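Local coordinates for protein FimX (Pseudomonas aeruginosa PAO1, PDB 3HV8) that is an EAL-family protein whose EAL domain, a variant TIM barrel, binds C2E in a pocket, at residues 34-39 / 54-59. Sequence-based numbering, arbitrary orientation.
Sequences RLLFQP and LLRLLN. With C2E (9,9'-[(2R,3R,3aS,5S,7aR,9R,10R,10aS,12S,14aR)-3,5,10,12-tetrahydroxy-5,12-dioxidooctahydro-2H,7H-difuro[3,2-d:3',2'-j][1,3,7,9,2,8]tetraoxadiphosphacyclododecine-2,9-diyl]bis(2-amino-1,9-dihydro-6H-purin-6-one)), chain B.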
ATOM      1  N   ARG A  34     -14.564  -1.574  -7.347  1.00 25.96           N
ATOM      2  CA  ARG A  34     -14.649  -2.528  -6.260  1.00 24.25           C
ATOM      3  C   ARG A  34     -13.314  -2.543  -5.523  1.00 25.86           C
ATOM      4  O   ARG A  34     -12.253  -2.528  -6.154  1.00 23.70           O
ATOM      5  CB  ARG A  34     -14.959  -3.909  -6.810  1.00 25.68           C
ATOM      6  CG  ARG A  34     -14.921  -5.019  -5.772  1.00 31.16           C
ATOM      7  CD  ARG A  34     -15.402  -6.334  -6.368  1.00 37.36           C
ATOM      8  NE  ARG A  34     -16.778  -6.220  -6.844  1.00 37.40           N
ATOM      9  CZ  ARG A  34     -17.294  -6.942  -7.833  1.00 41.29           C
ATOM     10  NH1 ARG A  34     -18.560  -6.759  -8.189  1.00 42.36           N
ATOM     11  NH2 ARG A  34     -16.551  -7.841  -8.465  1.00 38.45           N
ATOM     12  N   LEU A  35     -13.359  -2.571  -4.194  1.00 24.00           N
ATOM     13  CA  LEU A  35     -12.153  -2.780  -3.397  1.00 24.17           C
ATOM     14  C   LEU A  35     -11.953  -4.260  -3.094  1.00 25.35           C
ATOM     15  O   LEU A  35     -12.891  -4.963  -2.679  1.00 26.99           O
ATOM     16  CB  LEU A  35     -12.229  -2.001  -2.089  1.00 22.77           C
ATOM     17  CG  LEU A  35     -12.388  -0.492  -2.232  1.00 24.57           C
ATOM     18  CD1 LEU A  35     -12.401   0.199  -0.885  1.00 26.03           C
ATOM     19  CD2 LEU A  35     -11.286   0.080  -3.123  1.00 23.37           C
ATOM     20  N   LEU A  36     -10.723  -4.733  -3.291  1.00 23.73           N
ATOM     21  CA  LEU A  36     -10.307  -6.039  -2.813  1.00 22.84           C
ATOM     22  C   LEU A  36      -9.308  -5.841  -1.668  1.00 24.47           C
ATOM     23  O   LEU A  36      -8.707  -4.766  -1.528  1.00 23.76           O
ATOM     24  CB  LEU A  36      -9.652  -6.844  -3.934  1.00 24.58           C
ATOM     25  CG  LEU A  36     -10.440  -6.950  -5.242  1.00 24.39           C
ATOM     26  CD1 LEU A  36      -9.624  -7.774  -6.247  1.00 27.59           C
ATOM     27  CD2 LEU A  36     -11.822  -7.576  -4.990  1.00 26.38           C
ATOM     28  N   PHE A  37      -9.120  -6.894  -0.876  1.00 23.00           N
ATOM     29  CA  PHE A  37      -8.337  -6.851   0.348  1.00 23.89           C
ATOM     30  C   PHE A  37      -7.401  -8.028   0.373  1.00 24.89           C
ATOM     31  O   PHE A  37      -7.825  -9.161   0.164  1.00 26.31           O
ATOM     32  CB  PHE A  37      -9.285  -6.888   1.546  1.00 25.69           C
ATOM     33  CG  PHE A  37     -10.300  -5.782   1.523  1.00 25.08           C
ATOM     34  CD1 PHE A  37      -9.995  -4.536   2.043  1.00 28.37           C
ATOM     35  CD2 PHE A  37     -11.544  -5.981   0.948  1.00 28.24           C
ATOM     36  CE1 PHE A  37     -10.912  -3.500   1.992  1.00 29.37           C
ATOM     37  CE2 PHE A  37     -12.470  -4.952   0.896  1.00 29.12           C
ATOM     38  CZ  PHE A  37     -12.152  -3.712   1.424  1.00 34.95           C
ATOM     39  N   GLN A  38      -6.117  -7.772   0.595  1.00 22.33           N
ATOM     40  CA  GLN A  38      -5.148  -8.855   0.691  1.00 22.55           C
ATOM     41  C   GLN A  38      -4.439  -8.788   2.030  1.00 23.82           C
ATOM     42  O   GLN A  38      -3.767  -7.802   2.333  1.00 24.42           O
ATOM     43  CB  GLN A  38      -4.140  -8.813  -0.463  1.00 22.65           C
ATOM     44  CG  GLN A  38      -3.172  -9.995  -0.409  1.00 23.52           C
ATOM     45  CD  GLN A  38      -2.226 -10.059  -1.578  1.00 25.04           C
ATOM     46  OE1 GLN A  38      -1.973  -9.061  -2.261  1.00 28.39           O
ATOM     47  NE2 GLN A  38      -1.688 -11.251  -1.830  1.00 24.55           N
ATOM     48  N   PRO A  39      -4.565  -9.843   2.841  1.00 22.90           N
ATOM     49  CA  PRO A  39      -4.028  -9.762   4.203  1.00 22.72           C
ATOM     50  C   PRO A  39      -2.512  -9.653   4.215  1.00 22.13           C
ATOM     51  O   PRO A  39      -1.820 -10.188   3.338  1.00 23.97           O
ATOM     52  CB  PRO A  39      -4.495 -11.080   4.851  1.00 25.19           C
ATOM     53  CG  PRO A  39      -4.676 -12.004   3.684  1.00 27.24           C
ATOM     54  CD  PRO A  39      -5.234 -11.131   2.579  1.00 23.70           C
ATOM     55  N   LEU A  54      -6.779  -3.014  -2.662  1.00 21.46           N
ATOM     56  CA  LEU A  54      -6.443  -3.010  -4.085  1.00 20.71           C
ATOM     57  C   LEU A  54      -7.682  -2.694  -4.899  1.00 20.61           C
ATOM     58  O   LEU A  54      -8.769  -3.227  -4.632  1.00 24.51           O
ATOM     59  CB  LEU A  54      -5.860  -4.356  -4.512  1.00 21.91           C
ATOM     60  CG  LEU A  54      -4.548  -4.732  -3.815  1.00 22.15           C
ATOM     61  CD1 LEU A  54      -4.234  -6.210  -3.974  1.00 25.50           C
ATOM     62  CD2 LEU A  54      -3.386  -3.880  -4.305  1.00 24.19           C
ATOM     63  N   LEU A  55      -7.527  -1.829  -5.889  1.00 21.41           N
ATOM     64  CA  LEU A  55      -8.667  -1.291  -6.639  1.00 23.23           C
ATOM     65  C   LEU A  55      -8.961  -2.035  -7.939  1.00 23.84           C
ATOM     66  O   LEU A  55      -8.050  -2.371  -8.680  1.00 22.74           O
ATOM     67  CB  LEU A  55      -8.384   0.165  -6.998  1.00 22.35           C
ATOM     68  CG  LEU A  55      -9.501   0.864  -7.774  1.00 22.49           C
ATOM     69  CD1 LEU A  55     -10.760   0.960  -6.924  1.00 24.66           C
ATOM     70  CD2 LEU A  55      -9.038   2.237  -8.203  1.00 23.25           C
ATOM     71  N   ARG A  56     -10.234  -2.287  -8.220  1.00 23.66           N
ATOM     72  CA  ARG A  56     -10.624  -2.782  -9.533  1.00 22.12           C
ATOM     73  C   ARG A  56     -11.705  -1.871 -10.088  1.00 23.47           C
ATOM     74  O   ARG A  56     -12.601  -1.446  -9.364  1.00 24.87           O
ATOM     75  CB  ARG A  56     -11.172  -4.207  -9.453  1.00 23.99           C
ATOM     76  CG  ARG A  56     -10.214  -5.226  -8.863  1.00 25.63           C
ATOM     77  CD  ARG A  56      -9.028  -5.443  -9.803  1.00 25.24           C
ATOM     78  NE  ARG A  56      -8.089  -6.444  -9.302  1.00 26.72           N
ATOM     79  CZ  ARG A  56      -6.958  -6.157  -8.659  1.00 25.09           C
ATOM     80  NH1 ARG A  56      -6.638  -4.887  -8.415  1.00 23.47           N
ATOM     81  NH2 ARG A  56      -6.164  -7.142  -8.244  1.00 26.28           N
ATOM     82  N   LEU A  57     -11.609  -1.538 -11.367  1.00 25.06           N
ATOM     83  CA  LEU A  57     -12.692  -0.849 -12.056  1.00 26.19           C
ATOM     84  C   LEU A  57     -13.726  -1.901 -12.469  1.00 27.21           C
ATOM     85  O   LEU A  57     -13.368  -3.012 -12.831  1.00 27.62           O
ATOM     86  CB  LEU A  57     -12.140  -0.108 -13.273  1.00 24.15           C
ATOM     87  CG  LEU A  57     -13.127   0.340 -14.352  1.00 25.89           C
ATOM     88  CD1 LEU A  57     -14.004   1.468 -13.845  1.00 27.25           C
ATOM     89  CD2 LEU A  57     -12.357   0.789 -15.608  1.00 27.80           C
ATOM     90  N   LEU A  58     -15.012  -1.566 -12.379  1.00 26.75           N
ATOM     91  CA  LEU A  58     -16.034  -2.492 -12.862  1.00 27.81           C
ATOM     92  C   LEU A  58     -16.504  -1.942 -14.193  1.00 28.95           C
ATOM     93  O   LEU A  58     -16.995  -0.819 -14.262  1.00 30.87           O
ATOM     94  CB  LEU A  58     -17.187  -2.607 -11.860  1.00 30.48           C
ATOM     95  CG  LEU A  58     -16.837  -3.168 -10.475  1.00 28.21           C
ATOM     96  CD1 LEU A  58     -18.083  -3.100  -9.592  1.00 34.32           C
ATOM     97  CD2 LEU A  58     -16.302  -4.591 -10.531  1.00 31.73           C
ATOM     98  N   ASN A  59     -16.254  -2.693 -15.263  1.00 35.50           N
ATOM     99  CA  ASN A  59     -16.630  -2.238 -16.595  1.00 39.18           C
ATOM    100  C   ASN A  59     -18.146  -2.320 -16.763  1.00 40.09           C
ATOM    101  O   ASN A  59     -18.837  -2.856 -15.895  1.00 37.28           O
ATOM    102  CB  ASN A  59     -15.846  -2.968 -17.705  1.00 36.48           C
ATOM    103  CG  ASN A  59     -16.184  -4.451 -17.814  1.00 42.44           C
ATOM    104  OD1 ASN A  59     -15.408  -5.224 -18.378  1.00 52.11           O
ATOM    105  ND2 ASN A  59     -17.330  -4.853 -17.286  1.00 39.74           N
TER
HETATM  106  P1  C2E B 900       1.557  -3.110  -6.301  1.00 26.53           P
HETATM  107  O2P C2E B 900       2.652  -2.754  -5.193  1.00 35.94           O
HETATM  108  O1P C2E B 900       2.279  -3.795  -7.393  1.00 45.66           O
HETATM  109  O5' C2E B 900       0.468  -4.178  -5.838  1.00 39.66           O
HETATM  110  C5' C2E B 900       0.842  -5.569  -5.880  1.00 33.20           C
HETATM  111  C4' C2E B 900       0.376  -6.298  -7.158  1.00 26.96           C
HETATM  112  O4' C2E B 900       0.742  -7.696  -7.051  1.00 26.51           O
HETATM  113  C3' C2E B 900      -1.146  -6.271  -7.115  1.00 24.86           C
HETATM  114  O3' C2E B 900      -1.655  -6.128  -8.450  1.00 22.26           O
HETATM  115  C2' C2E B 900      -1.535  -7.618  -6.460  1.00 26.46           C
HETATM  116  O2' C2E B 900      -2.796  -8.109  -6.877  1.00 29.30           O
HETATM  117  C1' C2E B 900      -0.413  -8.520  -6.974  1.00 24.07           C
HETATM  118  N9  C2E B 900      -0.113  -9.665  -6.129  1.00 25.74           N
HETATM  119  C8  C2E B 900      -0.466  -9.847  -4.813  1.00 28.31           C
HETATM  120  N7  C2E B 900       0.136 -10.915  -4.340  1.00 27.53           N
HETATM  121  C5  C2E B 900       0.881 -11.474  -5.339  1.00 25.77           C
HETATM  122  C6  C2E B 900       1.711 -12.615  -5.413  1.00 28.14           C
HETATM  123  O6  C2E B 900       1.944 -13.338  -4.443  1.00 26.79           O
HETATM  124  N1  C2E B 900       2.278 -12.870  -6.601  1.00 29.93           N
HETATM  125  C2  C2E B 900       2.068 -12.078  -7.687  1.00 34.87           C
HETATM  126  N2  C2E B 900       2.687 -12.402  -8.866  1.00 38.87           N
HETATM  127  N3  C2E B 900       1.299 -11.015  -7.632  1.00 32.40           N
HETATM  128  C4  C2E B 900       0.709 -10.693  -6.481  1.00 25.32           C
HETATM  129  P11 C2E B 900      -2.843  -5.064  -8.666  1.00 22.13           P
HETATM  130  O21 C2E B 900      -3.280  -5.141 -10.176  1.00 25.37           O
HETATM  131  O11 C2E B 900      -3.925  -5.266  -7.682  1.00 24.95           O
HETATM  132  O5A C2E B 900      -2.179  -3.661  -8.337  1.00 21.85           O
HETATM  133  C5A C2E B 900      -1.092  -3.200  -9.150  1.00 22.65           C
HETATM  134  C4A C2E B 900      -0.712  -1.769  -8.777  1.00 21.67           C
HETATM  135  O4A C2E B 900      -1.838  -0.907  -9.001  1.00 21.59           O
HETATM  136  C3A C2E B 900      -0.349  -1.567  -7.305  1.00 24.28           C
HETATM  137  O3A C2E B 900       1.025  -1.817  -7.037  1.00 25.12           O
HETATM  138  C2A C2E B 900      -0.580  -0.061  -7.161  1.00 21.33           C
HETATM  139  O2A C2E B 900       0.501   0.670  -7.765  1.00 23.31           O
HETATM  140  C1A C2E B 900      -1.799   0.152  -8.066  1.00 21.14           C
HETATM  141  N91 C2E B 900      -3.005   0.102  -7.250  1.00 20.76           N
HETATM  142  C81 C2E B 900      -3.772  -0.980  -6.923  1.00 21.80           C
HETATM  143  N71 C2E B 900      -4.763  -0.577  -6.176  1.00 20.90           N
HETATM  144  C51 C2E B 900      -4.721   0.784  -6.047  1.00 21.56           C
HETATM  145  C61 C2E B 900      -5.513   1.765  -5.416  1.00 19.94           C
HETATM  146  O61 C2E B 900      -6.475   1.494  -4.687  1.00 22.69           O
HETATM  147  N11 C2E B 900      -5.096   3.049  -5.566  1.00 20.23           N
HETATM  148  C21 C2E B 900      -3.985   3.397  -6.286  1.00 20.31           C
HETATM  149  N21 C2E B 900      -3.612   4.710  -6.350  1.00 23.07           N
HETATM  150  N31 C2E B 900      -3.225   2.498  -6.854  1.00 21.11           N
HETATM  151  C41 C2E B 900      -3.591   1.215  -6.756  1.00 20.14           C
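Four main-chain hydrogen bonds tie residues 34-39 to residues 54-59, two in each of the antiparallel hydrogen-bonded pairs Arg34-Arg56 and Leu36-Leu54. The straightest runs from Leu36 N to Leu54 O (2.8 Å, 176° at the hydrogen), nearly along the carbonyl axis; its return bond, Leu54 N to Leu36 O, comes in from above the carbonyl plane. Between these pairs sits the non-hydrogen-bonded pair Leu35-Leu55, whose main-chain N-H on the Leu55 side is thus turned away from the partner strand and given to C2E N71 at 3.0 Å.

Van der Waals contact occupies both faces. Leu35 CD2 meets Leu55 CD1 obliquely at 3.9 Å, on the face that helix 80-96 covers with Trp86, Asn90 and Ile83. On the other face, leucine methyls lie against guanidinium groups: Leu36 CD1 lies over one face of that of Arg56 and touches NE at 3.7 Å. The two strands form a beta hairpin within the EAL domain, a variant of the TIM barrel; in its otherwise mostly parallel sheet strand 33-42 runs antiparallel to both its neighbours, 49-58 and 246-247, and strand 49-58 continues the sheet by pairing in parallel with strand 105-110. Farther along, Arg34, with CG anti to the backbone N and a bend at chi3 (-60°), spreads its guanidinium beneath Leu58, whose CD2 stands 3.7 Å above CZ; Glu64 completes a salt bridge with NH2.

Polar side chains reach the ligand. Arg56 bends at chi2 (-68°), so that NH1 and NH2 grip C2E O11 together, NH1 at 2.8 Å, while NH1 also bonds to Leu55 O, which helps fix the rotation of the group; its positive charge probably offsets the negative charge of the phosphate. Gln38, extended beyond CG, gives NE2 to C2E N7 at 3.1 Å and also to Gln253 O, so the two strands reach both guanines, N7 from Gln38 and N71 from Leu55.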